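Local coordinates for protein HTH-type transcriptional regulator KdgR (Escherichia coli, PDB 1YSP) that represses the genes for uptake and catabolism of 2-keto-3-deoxygluconate, and the gene for the Entner-Doudoroff aldolase, by binding DNA, at residues Y111-E116 / R123-P128; I34-K39 / T61-V66; R55-S60 / E116-G121; I24-L29 / V136-S141. All coordinates share one frame; numbering follows the deposited sequence.

Contact 1: residues Y111-E116 / R123-P128; sequences YGEDNE and RCIAVP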
loop_
_atom_site.group_PDB
_atom_site.type_symbol
_atom_site.label_atom_id
_atom_site.label_comp_id
_atom_site.label_asym_id
_atom_site.label_seq_id
_atom_site.Cartn_x
_atom_site.Cartn_y
_atom_site.Cartn_z
ATOM N N TYR A 111 -6.673 5.406 2.548
ATOM C CA TYR A 111 -5.997 4.114 2.527
ATOM C C TYR A 111 -6.422 3.353 1.272
ATOM O O TYR A 111 -7.478 3.641 0.680
ATOM C CB TYR A 111 -6.325 3.234 3.761
ATOM C CG TYR A 111 -7.786 2.821 3.856
ATOM C CD1 TYR A 111 -8.265 1.601 3.295
ATOM C CD2 TYR A 111 -8.663 3.603 4.551
ATOM C CE1 TYR A 111 -9.649 1.252 3.438
ATOM C CE2 TYR A 111 -10.003 3.270 4.711
ATOM C CZ TYR A 111 -10.476 2.098 4.168
ATOM O OH TYR A 111 -11.815 1.848 4.349
ATOM N N GLY A 112 -5.602 2.380 0.895
ATOM C CA GLY A 112 -5.858 1.548 -0.298
ATOM C C GLY A 112 -5.946 0.123 0.176
ATOM O O GLY A 112 -5.466 -0.223 1.269
ATOM N N GLU A 113 -6.590 -0.722 -0.621
ATOM C CA GLU A 113 -6.726 -2.114 -0.214
ATOM C C GLU A 113 -6.454 -3.037 -1.362
ATOM O O GLU A 113 -6.547 -2.633 -2.552
ATOM C CB GLU A 113 -8.142 -2.414 0.281
ATOM C CG GLU A 113 -8.560 -1.927 1.635
ATOM C CD GLU A 113 -10.013 -2.400 1.950
ATOM O OE1 GLU A 113 -10.995 -1.637 1.702
ATOM O OE2 GLU A 113 -10.164 -3.541 2.432
ATOM N N ASP A 114 -6.131 -4.284 -1.025
ATOM C CA ASP A 114 -6.100 -5.391 -1.948
ATOM C C ASP A 114 -7.035 -6.394 -1.300
ATOM O O ASP A 114 -6.655 -7.033 -0.331
ATOM C CB ASP A 114 -4.681 -5.982 -2.042
ATOM C CG ASP A 114 -4.660 -7.417 -2.625
ATOM O OD1 ASP A 114 -5.662 -7.896 -3.228
ATOM O OD2 ASP A 114 -3.644 -8.085 -2.494
ATOM N N ASN A 115 -8.258 -6.477 -1.798
ATOM C CA ASN A 115 -9.253 -7.396 -1.275
ATOM C C ASN A 115 -9.350 -8.633 -2.183
ATOM O O ASN A 115 -10.165 -8.689 -3.121
ATOM C CB ASN A 115 -10.580 -6.668 -1.113
ATOM C CG ASN A 115 -11.661 -7.534 -0.486
ATOM O OD1 ASN A 115 -11.370 -8.613 0.018
ATOM N ND2 ASN A 115 -12.909 -7.077 -0.552
ATOM N N GLU A 116 -8.468 -9.583 -1.931
ATOM C CA GLU A 116 -8.305 -10.787 -2.776
ATOM C C GLU A 116 -8.235 -10.468 -4.275
ATOM O O GLU A 116 -8.874 -11.137 -5.119
ATOM C CB GLU A 116 -9.444 -11.793 -2.492
ATOM C CG GLU A 116 -9.528 -12.211 -1.034
ATOM C CD GLU A 116 -10.710 -13.201 -0.806
ATOM O OE1 GLU A 116 -11.864 -12.747 -0.639
ATOM O OE2 GLU A 116 -10.428 -14.400 -0.794
ATOM N N ARG A 123 -5.714 -10.579 1.946
ATOM C CA ARG A 123 -6.167 -9.200 1.938
ATOM C C ARG A 123 -5.089 -8.313 2.551
ATOM O O ARG A 123 -4.399 -8.740 3.478
ATOM C CB ARG A 123 -7.492 -9.028 2.653
ATOM C CG ARG A 123 -8.046 -7.645 2.400
ATOM C CD ARG A 123 -9.116 -7.165 3.338
ATOM N NE ARG A 123 -10.426 -7.729 3.131
ATOM C CZ ARG A 123 -11.554 -7.024 3.038
ATOM N NH1 ARG A 123 -11.550 -5.691 3.058
ATOM N NH2 ARG A 123 -12.706 -7.663 2.917
ATOM N N CYS A 124 -4.939 -7.107 2.007
ATOM C CA CYS A 124 -3.941 -6.141 2.496
ATOM C C CYS A 124 -4.577 -4.770 2.582
ATOM O O CYS A 124 -5.547 -4.456 1.844
ATOM C CB CYS A 124 -2.703 -6.129 1.574
ATOM S SG CYS A 124 -1.711 -7.651 1.702
ATOM N N ILE A 125 -4.103 -3.960 3.534
ATOM C CA ILE A 125 -4.576 -2.604 3.690
ATOM C C ILE A 125 -3.299 -1.723 3.741
ATOM O O ILE A 125 -2.320 -2.153 4.363
ATOM C CB ILE A 125 -5.366 -2.342 5.006
ATOM C CG1 ILE A 125 -6.552 -3.338 5.190
ATOM C CG2 ILE A 125 -5.757 -0.841 5.108
ATOM C CD1 ILE A 125 -7.038 -3.385 6.645
ATOM N N ALA A 126 -3.309 -0.555 3.081
ATOM C CA ALA A 126 -2.058 0.267 3.078
ATOM C C ALA A 126 -2.361 1.721 3.162
ATOM O O ALA A 126 -3.465 2.147 2.782
ATOM C CB ALA A 126 -1.229 -0.013 1.827
ATOM N N VAL A 127 -1.351 2.500 3.624
ATOM C CA VAL A 127 -1.463 3.918 3.764
ATOM C C VAL A 127 -0.234 4.587 3.166
ATOM O O VAL A 127 0.812 3.973 3.093
ATOM C CB VAL A 127 -1.633 4.414 5.263
ATOM C CG1 VAL A 127 -3.016 3.924 5.869
ATOM C CG2 VAL A 127 -0.422 4.040 6.099
ATOM N N PRO A 128 -0.398 5.842 2.702
ATOM C CA PRO A 128 0.740 6.563 2.099
ATOM C C PRO A 128 1.805 7.041 3.116
ATOM O O PRO A 128 1.438 7.498 4.210
ATOM C CB PRO A 128 0.056 7.749 1.433
ATOM C CG PRO A 128 -1.175 8.026 2.325
ATOM C CD PRO A 128 -1.657 6.621 2.650
#
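Glu113 and Arg123 reach diagonally between the two strands and form a salt bridge on the face of the sheet that also carries Asn115 and Ile125. Glu113 OE2 lies 2.6 Å from Arg123 NH1, at the edge of the guanidinium and near its plane, but the N-H is poorly aimed (130°), leaving the hydrogen bond weak. Over one face of the same guanidinium sits the amide of Asn115, its OD1 3.3 Å from Arg123 NH2 without a hydrogen bond. An alanine in place of Arg123 would probably leave the carboxylate of Glu113 without its opposite charge and the amide of Asn115 without its flat neighbour. Arg123 CG, anti to the backbone N (chi1 -169°), comes 3.1 Å from Asp114 O. In the backbone, Gly112 with Ala126 and Asp114 with Cys124 are hydrogen-bonded pairs of an antiparallel beta hairpin; Gly112 N is 2.9 Å from Ala126 O, and Asp114 N is equally far from Cys124 O. A CA-H...O contact joins Glu113 CA to Cys124 O at 3.3 Å. Asp114 spends its carboxylate on the hairpin loop, where OD1 accepts from Glu117 N. Apolar contacts gather round Tyr111, whose CD1 meets Ile125 CG2 at 3.9 Å and whose CB meets Val127 CG1 at 4.0 Å. The branched Ile125 and Val127 also pack on helix 151-172, while the smaller Cys124 and Ala126 let helix 62-69 come close on the other face.

Contact 2: residues I34-K39 / T61-V66; sequences IVYIHK and TAIGKV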
loop_
_atom_site.group_PDB
_atom_site.type_symbol
_atom_site.label_atom_id
_atom_site.label_comp_id
_atom_site.label_asym_id
_atom_site.label_seq_id
_atom_site.Cartn_x
_atom_site.Cartn_y
_atom_site.Cartn_z
ATOM N N ILE A 34 5.383 -2.185 -8.064
ATOM C CA ILE A 34 5.842 -1.884 -6.694
ATOM C C ILE A 34 7.036 -2.765 -6.382
ATOM O O ILE A 34 7.149 -3.864 -6.898
ATOM C CB ILE A 34 4.718 -2.034 -5.605
ATOM C CG1 ILE A 34 4.285 -3.509 -5.435
ATOM C CG2 ILE A 34 3.531 -1.147 -5.979
ATOM C CD1 ILE A 34 3.502 -3.832 -4.066
ATOM N N VAL A 35 7.915 -2.292 -5.512
ATOM C CA VAL A 35 8.999 -3.143 -5.023
ATOM C C VAL A 35 8.927 -3.174 -3.492
ATOM O O VAL A 35 8.837 -2.139 -2.895
ATOM C CB VAL A 35 10.425 -2.601 -5.482
ATOM C CG1 VAL A 35 10.589 -1.107 -5.157
ATOM C CG2 VAL A 35 11.528 -3.401 -4.796
ATOM N N TYR A 36 8.944 -4.345 -2.866
ATOM C CA TYR A 36 8.979 -4.362 -1.393
ATOM C C TYR A 36 10.391 -4.020 -0.913
ATOM O O TYR A 36 11.319 -4.735 -1.215
ATOM C CB TYR A 36 8.490 -5.692 -0.826
ATOM C CG TYR A 36 7.016 -5.928 -1.064
ATOM C CD1 TYR A 36 6.073 -4.969 -0.704
ATOM C CD2 TYR A 36 6.558 -7.119 -1.619
ATOM C CE1 TYR A 36 4.723 -5.177 -0.914
ATOM C CE2 TYR A 36 5.178 -7.329 -1.835
ATOM C CZ TYR A 36 4.283 -6.352 -1.487
ATOM O OH TYR A 36 2.925 -6.524 -1.694
ATOM N N ILE A 37 10.537 -2.898 -0.217
ATOM C CA ILE A 37 11.844 -2.481 0.313
ATOM C C ILE A 37 12.107 -2.890 1.790
ATOM O O ILE A 37 13.286 -3.024 2.186
ATOM C CB ILE A 37 12.118 -0.977 0.052
ATOM C CG1 ILE A 37 11.025 -0.086 0.682
ATOM C CG2 ILE A 37 12.204 -0.725 -1.479
ATOM C CD1 ILE A 37 11.288 1.424 0.617
ATOM N N HIS A 38 11.045 -3.103 2.589
ATOM C CA HIS A 38 11.188 -3.688 3.947
ATOM C C HIS A 38 10.022 -4.622 4.272
ATOM O O HIS A 38 8.961 -4.508 3.676
ATOM C CB HIS A 38 11.334 -2.603 5.024
ATOM C CG HIS A 38 11.968 -3.084 6.305
ATOM N ND1 HIS A 38 12.999 -4.001 6.336
ATOM C CD2 HIS A 38 11.749 -2.727 7.593
ATOM C CE1 HIS A 38 13.370 -4.205 7.592
ATOM N NE2 HIS A 38 12.624 -3.445 8.377
ATOM N N LYS A 39 10.230 -5.569 5.187
ATOM C CA LYS A 39 9.147 -6.452 5.629
ATOM C C LYS A 39 9.400 -6.852 7.079
ATOM O O LYS A 39 10.574 -7.033 7.470
ATOM C CB LYS A 39 9.140 -7.724 4.751
ATOM C CG LYS A 39 7.889 -8.526 4.822
ATOM C CD LYS A 39 7.994 -9.922 4.104
ATOM C CE LYS A 39 6.757 -10.783 4.395
ATOM N NZ LYS A 39 6.906 -12.186 3.928
ATOM N N THR A 61 -2.289 -4.356 -5.829
ATOM C CA THR A 61 -1.662 -4.282 -4.494
ATOM C C THR A 61 -2.193 -3.061 -3.744
ATOM O O THR A 61 -2.485 -2.053 -4.373
ATOM C CB THR A 61 -0.108 -4.212 -4.571
ATOM O OG1 THR A 61 0.321 -3.037 -5.301
ATOM C CG2 THR A 61 0.422 -5.470 -5.216
ATOM N N ALA A 62 -2.328 -3.136 -2.413
ATOM C CA ALA A 62 -2.757 -2.006 -1.629
ATOM C C ALA A 62 -1.679 -0.879 -1.715
ATOM O O ALA A 62 -2.007 0.288 -1.838
ATOM C CB ALA A 62 -3.057 -2.426 -0.138
ATOM N N ILE A 63 -0.426 -1.263 -1.680
ATOM C CA ILE A 63 0.701 -0.253 -1.756
ATOM C C ILE A 63 0.719 0.429 -3.138
ATOM O O ILE A 63 0.963 1.641 -3.272
ATOM C CB ILE A 63 2.067 -0.950 -1.439
ATOM C CG1 ILE A 63 2.164 -1.274 0.087
ATOM C CG2 ILE A 63 3.263 -0.060 -1.911
ATOM C CD1 ILE A 63 3.288 -2.308 0.414
ATOM N N GLY A 64 0.512 -0.365 -4.190
ATOM C CA GLY A 64 0.411 0.197 -5.546
ATOM C C GLY A 64 -0.667 1.251 -5.619
ATOM O O GLY A 64 -0.446 2.342 -6.157
ATOM N N LYS A 65 -1.844 0.963 -5.096
ATOM C CA LYS A 65 -2.906 1.954 -5.104
ATOM C C LYS A 65 -2.527 3.247 -4.392
ATOM O O LYS A 65 -2.838 4.355 -4.863
ATOM C CB LYS A 65 -4.185 1.423 -4.537
ATOM C CG LYS A 65 -4.739 0.273 -5.471
ATOM C CD LYS A 65 -6.063 -0.242 -4.946
ATOM C CE LYS A 65 -6.318 -1.646 -5.577
ATOM N NZ LYS A 65 -7.545 -2.332 -4.979
ATOM N N VAL A 66 -1.877 3.121 -3.244
ATOM C CA VAL A 66 -1.556 4.365 -2.540
ATOM C C VAL A 66 -0.403 5.132 -3.182
ATOM O O VAL A 66 -0.346 6.350 -3.026
ATOM C CB VAL A 66 -1.315 4.185 -0.955
ATOM C CG1 VAL A 66 -2.522 3.439 -0.236
ATOM C CG2 VAL A 66 0.004 3.607 -0.660
#
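The capped N-terminal turn of helix 62-69 rests against strand 33-40 through Thr61, Ile63 and Gly64, which meet Ile34 and Tyr36. The short axes of strand and helix pass 9.0 Å apart at 113°. Ile34 does most of the packing, and its two branches take different partners. CG1 stands between the backbone N and the carbonyl carbon (chi1 67°), and beyond it CD1 meets Thr61 tip to tip, 3.5 Å from Thr61 OG1 and 3.7 Å from Thr61 CG2. The other branch, CG2, presses on the helix backbone, only 3.4 Å from Gly64 CA, tighter than a usual carbon contact. Thr61 is the N-cap: its OG1 accepts from Gly64 N at 2.9 Å and also bonds to Pro57 O, which fixes the hydroxyl. Glycine suits position 64, since a CB there would run into Thr61 OG1 and crowd the isoleucine. The six-stranded antiparallel sheet of this IclR C-terminal domain thus receives the helix start on one face. Farther along the strand, Ile63 CD1 lies in the plane of the Tyr36 ring, at its edge, 3.5 Å from Tyr36 CE1; the tyrosine ring also meets that of His25. Beyond Tyr36 the strand turns away from the helix at a classic beta bulge, in which Ile37 and His38 both face Leu26 of the neighbouring strand.

Contact 3: residues R55-S60 / E116-G121; sequences RNPLYS and EEQEEG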
loop_
_atom_site.group_PDB
_atom_site.type_symbol
_atom_site.label_atom_id
_atom_site.label_comp_id
_atom_site.label_asym_id
_atom_site.label_seq_id
_atom_site.Cartn_x
_atom_site.Cartn_y
_atom_site.Cartn_z
ATOM N N ARG A 55 8.670 -8.024 -6.453
ATOM C CA ARG A 55 8.017 -7.074 -7.378
ATOM C C ARG A 55 6.547 -7.449 -7.732
ATOM O O ARG A 55 6.233 -8.622 -8.016
ATOM C CB ARG A 55 8.867 -6.947 -8.640
ATOM C CG ARG A 55 8.715 -5.648 -9.385
ATOM C CD ARG A 55 9.288 -5.760 -10.795
ATOM N NE ARG A 55 10.745 -5.716 -10.795
ATOM C CZ ARG A 55 11.519 -6.001 -11.843
ATOM N NH1 ARG A 55 10.978 -6.345 -13.011
ATOM N NH2 ARG A 55 12.846 -5.937 -11.729
ATOM N N ASN A 56 5.645 -6.467 -7.724
ATOM C CA ASN A 56 4.215 -6.770 -7.853
ATOM C C ASN A 56 3.494 -5.694 -8.663
ATOM O O ASN A 56 4.003 -4.574 -8.790
ATOM C CB ASN A 56 3.534 -6.971 -6.476
ATOM C CG ASN A 56 3.628 -8.445 -5.930
ATOM O OD1 ASN A 56 3.280 -8.704 -4.763
ATOM N ND2 ASN A 56 4.047 -9.384 -6.769
ATOM N N PRO A 57 2.318 -6.029 -9.239
ATOM C CA PRO A 57 1.572 -5.023 -10.025
ATOM C C PRO A 57 1.142 -3.808 -9.189
ATOM O O PRO A 57 0.850 -3.935 -7.981
ATOM C CB PRO A 57 0.329 -5.791 -10.485
ATOM C CG PRO A 57 0.749 -7.241 -10.474
ATOM C CD PRO A 57 1.628 -7.333 -9.232
ATOM N N LEU A 58 1.034 -2.664 -9.837
ATOM C CA LEU A 58 0.529 -1.454 -9.184
ATOM C C LEU A 58 -1.009 -1.543 -8.940
ATOM O O LEU A 58 -1.549 -0.929 -8.032
ATOM C CB LEU A 58 0.805 -0.265 -10.106
ATOM C CG LEU A 58 2.270 0.215 -10.261
ATOM C CD1 LEU A 58 2.314 1.300 -11.302
ATOM C CD2 LEU A 58 2.717 0.803 -8.904
ATOM N N TYR A 59 -1.719 -2.265 -9.825
ATOM C CA TYR A 59 -3.209 -2.136 -9.844
ATOM C C TYR A 59 -3.915 -3.141 -8.913
ATOM O O TYR A 59 -5.133 -3.015 -8.643
ATOM C CB TYR A 59 -3.737 -2.346 -11.323
ATOM C CG TYR A 59 -3.242 -3.624 -11.968
ATOM C CD1 TYR A 59 -3.948 -4.833 -11.808
ATOM C CD2 TYR A 59 -2.058 -3.642 -12.753
ATOM C CE1 TYR A 59 -3.468 -6.049 -12.375
ATOM C CE2 TYR A 59 -1.588 -4.840 -13.344
ATOM C CZ TYR A 59 -2.269 -6.024 -13.154
ATOM O OH TYR A 59 -1.781 -7.163 -13.748
ATOM N N SER A 60 -3.170 -4.133 -8.422
ATOM C CA SER A 60 -3.742 -5.234 -7.603
ATOM C C SER A 60 -3.162 -5.305 -6.168
ATOM O O SER A 60 -3.492 -6.270 -5.405
ATOM C CB SER A 60 -3.468 -6.582 -8.265
ATOM O OG SER A 60 -2.061 -6.818 -8.392
ATOM N N GLU A 116 -8.468 -9.583 -1.931
ATOM C CA GLU A 116 -8.305 -10.787 -2.776
ATOM C C GLU A 116 -8.235 -10.468 -4.275
ATOM O O GLU A 116 -8.874 -11.137 -5.119
ATOM C CB GLU A 116 -9.444 -11.793 -2.492
ATOM C CG GLU A 116 -9.528 -12.211 -1.034
ATOM C CD GLU A 116 -10.710 -13.201 -0.806
ATOM O OE1 GLU A 116 -11.864 -12.747 -0.639
ATOM O OE2 GLU A 116 -10.428 -14.400 -0.794
ATOM N N GLU A 117 -7.491 -9.406 -4.589
ATOM C CA GLU A 117 -7.230 -9.009 -5.963
ATOM C C GLU A 117 -5.988 -9.670 -6.555
ATOM O O GLU A 117 -5.907 -9.840 -7.757
ATOM C CB GLU A 117 -7.145 -7.471 -6.035
ATOM C CG GLU A 117 -8.488 -6.798 -5.772
ATOM C CD GLU A 117 -8.343 -5.374 -5.325
ATOM O OE1 GLU A 117 -7.713 -4.598 -6.066
ATOM O OE2 GLU A 117 -8.767 -5.054 -4.201
ATOM N N GLN A 118 -5.012 -10.045 -5.718
ATOM C CA GLN A 118 -3.838 -10.800 -6.190
ATOM C C GLN A 118 -3.981 -12.305 -6.012
ATOM O O GLN A 118 -3.583 -13.084 -6.887
ATOM C CB GLN A 118 -2.571 -10.382 -5.435
ATOM C CG GLN A 118 -2.015 -9.059 -5.770
ATOM C CD GLN A 118 -0.610 -8.910 -5.196
ATOM O OE1 GLN A 118 0.369 -8.946 -5.929
ATOM N NE2 GLN A 118 -0.513 -8.758 -3.878
ATOM N N GLU A 119 -4.541 -12.703 -4.879
ATOM C CA GLU A 119 -4.577 -14.098 -4.483
ATOM C C GLU A 119 -5.819 -14.326 -3.653
ATOM O O GLU A 119 -6.123 -13.548 -2.733
ATOM C CB GLU A 119 -3.322 -14.415 -3.665
ATOM C CG GLU A 119 -2.944 -15.877 -3.624
ATOM C CD GLU A 119 -1.532 -16.077 -3.110
ATOM O OE1 GLU A 119 -1.285 -17.109 -2.449
ATOM O OE2 GLU A 119 -0.680 -15.190 -3.353
ATOM N N GLU A 120 -6.571 -15.366 -3.981
ATOM C CA GLU A 120 -7.701 -15.735 -3.120
ATOM C C GLU A 120 -7.198 -15.927 -1.681
ATOM O O GLU A 120 -6.093 -16.424 -1.450
ATOM C CB GLU A 120 -8.422 -16.999 -3.629
ATOM C CG GLU A 120 -9.078 -16.817 -4.989
ATOM C CD GLU A 120 -8.123 -16.996 -6.174
ATOM O OE1 GLU A 120 -6.872 -17.045 -5.978
ATOM O OE2 GLU A 120 -8.645 -17.104 -7.321
ATOM N N GLY A 121 -7.976 -15.443 -0.729
ATOM C CA GLY A 121 -7.639 -15.637 0.669
ATOM C C GLY A 121 -6.613 -14.675 1.222
ATOM O O GLY A 121 -6.258 -14.775 2.406
HETATM O O HOH W 1 -6.992 -5.099 -8.614
#
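Glu117 approaches Ser60 and Tyr59, its CB lying 3.9 Å from Ser60 O. Its extended side chain then reaches a water that donates to Glu117 OE1 at 2.7 Å and to Tyr59 O at 2.8 Å, so that one molecule bridges the two segments. The same carboxylate has stronger ties elsewhere: OE1 forms a salt bridge with Lys65, and OE2 accepts from Asn115 N. Gln118 comes next and covers the most surface. Its CG, anti to the carbonyl carbon (chi1 -73°), packs beside Ser60, 3.2 Å from Ser60 O and 3.4 Å from Ser60 OG. Beyond it the amide crosses that of Asn56 at about a right angle; Gln118 is probably modelled with the amide turned over, so the atoms at this meeting are doubtful. An alanine here would probably open a gap between the loop and Ser60 and leave the Asn56 amide without its neighbour. At the end of the loop, Gly121 suits its positive phi (81°), and its N gives a hydrogen bond of 2.7 Å to Glu116 OE2. The loop tightened in this way is the connection of a beta hairpin, here set against the chain leaving the edge strand 55-57 in a domain of the GAF clan.

Contact 4: residues I24-L29 / V136-S141; sequences IHLGAL and VIAGLS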
loop_
_atom_site.group_PDB
_atom_site.type_symbol
_atom_site.label_atom_id
_atom_site.label_comp_id
_atom_site.label_asym_id
_atom_site.label_seq_id
_atom_site.Cartn_x
_atom_site.Cartn_y
_atom_site.Cartn_z
ATOM N N ILE A 24 3.777 -7.084 7.961
ATOM C CA ILE A 24 3.897 -5.642 7.608
ATOM C C ILE A 24 4.922 -5.458 6.475
ATOM O O ILE A 24 6.010 -6.026 6.521
ATOM C CB ILE A 24 4.398 -4.816 8.833
ATOM C CG1 ILE A 24 3.874 -5.382 10.163
ATOM C CG2 ILE A 24 4.203 -3.303 8.630
ATOM C CD1 ILE A 24 2.388 -5.293 10.380
ATOM N N HIS A 25 4.528 -4.712 5.425
ATOM C CA HIS A 25 5.364 -4.386 4.273
ATOM C C HIS A 25 5.575 -2.873 4.083
ATOM O O HIS A 25 4.718 -2.034 4.417
ATOM C CB HIS A 25 4.699 -4.904 2.963
ATOM C CG HIS A 25 4.808 -6.383 2.785
ATOM N ND1 HIS A 25 3.787 -7.250 3.098
ATOM C CD2 HIS A 25 5.836 -7.150 2.348
ATOM C CE1 HIS A 25 4.162 -8.487 2.825
ATOM N NE2 HIS A 25 5.409 -8.456 2.387
ATOM N N LEU A 26 6.729 -2.538 3.497
ATOM C CA LEU A 26 6.984 -1.179 3.003
ATOM C C LEU A 26 7.342 -1.350 1.523
ATOM O O LEU A 26 8.233 -2.131 1.187
ATOM C CB LEU A 26 8.128 -0.499 3.768
ATOM C CG LEU A 26 8.351 0.956 3.363
ATOM C CD1 LEU A 26 7.284 1.883 3.874
ATOM C CD2 LEU A 26 9.765 1.388 3.896
ATOM N N GLY A 27 6.634 -0.637 0.644
ATOM C CA GLY A 27 6.802 -0.814 -0.805
ATOM C C GLY A 27 7.101 0.508 -1.486
ATOM O O GLY A 27 6.698 1.520 -1.024
ATOM N N ALA A 28 7.794 0.508 -2.623
ATOM C CA ALA A 28 8.059 1.754 -3.323
ATOM C C ALA A 28 7.828 1.564 -4.821
ATOM O O ALA A 28 7.779 0.444 -5.279
ATOM C CB ALA A 28 9.533 2.200 -3.049
ATOM N N LEU A 29 7.724 2.664 -5.569
ATOM C CA LEU A 29 7.480 2.611 -7.015
ATOM C C LEU A 29 8.778 2.240 -7.731
ATOM O O LEU A 29 9.848 2.806 -7.442
ATOM C CB LEU A 29 6.964 3.957 -7.517
ATOM C CG LEU A 29 6.536 4.041 -8.992
ATOM C CD1 LEU A 29 5.320 3.187 -9.300
ATOM C CD2 LEU A 29 6.289 5.452 -9.335
ATOM N N VAL A 136 3.805 11.028 -2.090
ATOM C CA VAL A 136 3.865 9.665 -1.566
ATOM C C VAL A 136 5.119 8.929 -2.061
ATOM O O VAL A 136 5.227 8.596 -3.246
ATOM C CB VAL A 136 2.568 8.851 -1.903
ATOM C CG1 VAL A 136 2.678 7.468 -1.312
ATOM C CG2 VAL A 136 1.299 9.564 -1.411
ATOM N N ILE A 137 6.052 8.611 -1.160
ATOM C CA ILE A 137 7.320 7.946 -1.536
ATOM C C ILE A 137 7.320 6.435 -1.249
ATOM O O ILE A 137 8.142 5.668 -1.760
ATOM C CB ILE A 137 8.526 8.678 -0.867
ATOM C CG1 ILE A 137 8.295 8.781 0.647
ATOM C CG2 ILE A 137 8.597 10.062 -1.454
ATOM C CD1 ILE A 137 9.534 8.975 1.545
ATOM N N ALA A 138 6.376 5.985 -0.415
ATOM C CA ALA A 138 6.252 4.564 -0.129
ATOM C C ALA A 138 4.822 4.309 0.313
ATOM O O ALA A 138 4.117 5.222 0.666
ATOM C CB ALA A 138 7.255 4.119 0.985
ATOM N N GLY A 139 4.435 3.040 0.332
ATOM C CA GLY A 139 3.210 2.650 0.993
ATOM C C GLY A 139 3.603 1.726 2.120
ATOM O O GLY A 139 4.509 0.914 1.988
ATOM N N LEU A 140 2.856 1.821 3.209
ATOM C CA LEU A 140 3.058 0.995 4.389
ATOM C C LEU A 140 1.799 0.128 4.572
ATOM O O LEU A 140 0.701 0.687 4.689
ATOM C CB LEU A 140 3.167 1.946 5.566
ATOM C CG LEU A 140 3.335 1.252 6.953
ATOM C CD1 LEU A 140 4.655 0.487 6.952
ATOM C CD2 LEU A 140 3.307 2.252 8.114
ATOM N N SER A 141 1.973 -1.190 4.591
ATOM C CA SER A 141 0.790 -2.068 4.605
ATOM C C SER A 141 0.797 -3.119 5.700
ATOM O O SER A 141 1.842 -3.458 6.276
ATOM C CB SER A 141 0.636 -2.780 3.257
ATOM O OG SER A 141 1.575 -3.854 3.131
HETATM O O HOH W 2 1.345 -6.342 4.546
HETATM O O HOH W 3 8.238 5.269 -4.415
#
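Gly27 and Gly139 face each other as an antiparallel hydrogen-bonded pair, with Gly27 N 3.0 Å from Gly139 O and a return bond of similar length. His25 and Ser141 form the second such pair, where Ser141 N is 2.9 Å from His25 O. The paired glycines leave room for Ile63 of helix 62-69, which lies against that face. Two waters add polar links. One lies in the plane of the His25 ring, at its edge, 3.0 Å from ND1 of that residue, and is also bonded to Ser141 OG, which stands between its backbone N and carbonyl carbon (chi1 76°). The other accepts from Leu29 N and donates to Ile137 O at 2.7 Å, joining the strands past their last direct bond. The two strands form the middle of the six-stranded antiparallel sheet, and a classic beta bulge at Ile137 and Ala138, both facing Val129, interrupts the regular pairing of strand 136-142 with strand 123-130, its other neighbour. Apolar contacts lie on the opposite face from His25. Leu26 CD1 meets Ala138 CB at 3.7 Å, the small alanine leaving space for the leucine, while Ile24 CG2 and Leu140 CD1 lie 4.2 Å apart on side chains that run side by side. Helix 4-20 covers Ile24, Leu26 and Leu140, with Met13 against the first and last.

All four contacts belong to the C-terminal domain and reach one antiparallel sheet. Contact 4 joins its two central strands, far apart in sequence, and encloses the other three within the loop it closes. Contact 2 begins on the neighbouring strand 33-40, its centre about 4 Å from that of contact 4, and brings in helix 62-69. Along the chain contact 2 closes before contact 1 opens, whereas contact 3 crosses both. Contacts 1, 2 and 3 lie about 10 Å apart, centre to centre, and Lys65 ties them together by bonding to Glu113 O and Glu117 OE1. Sheet, helix and hairpin loop thus form one connected unit, separate from the DNA-binding part of the repressor.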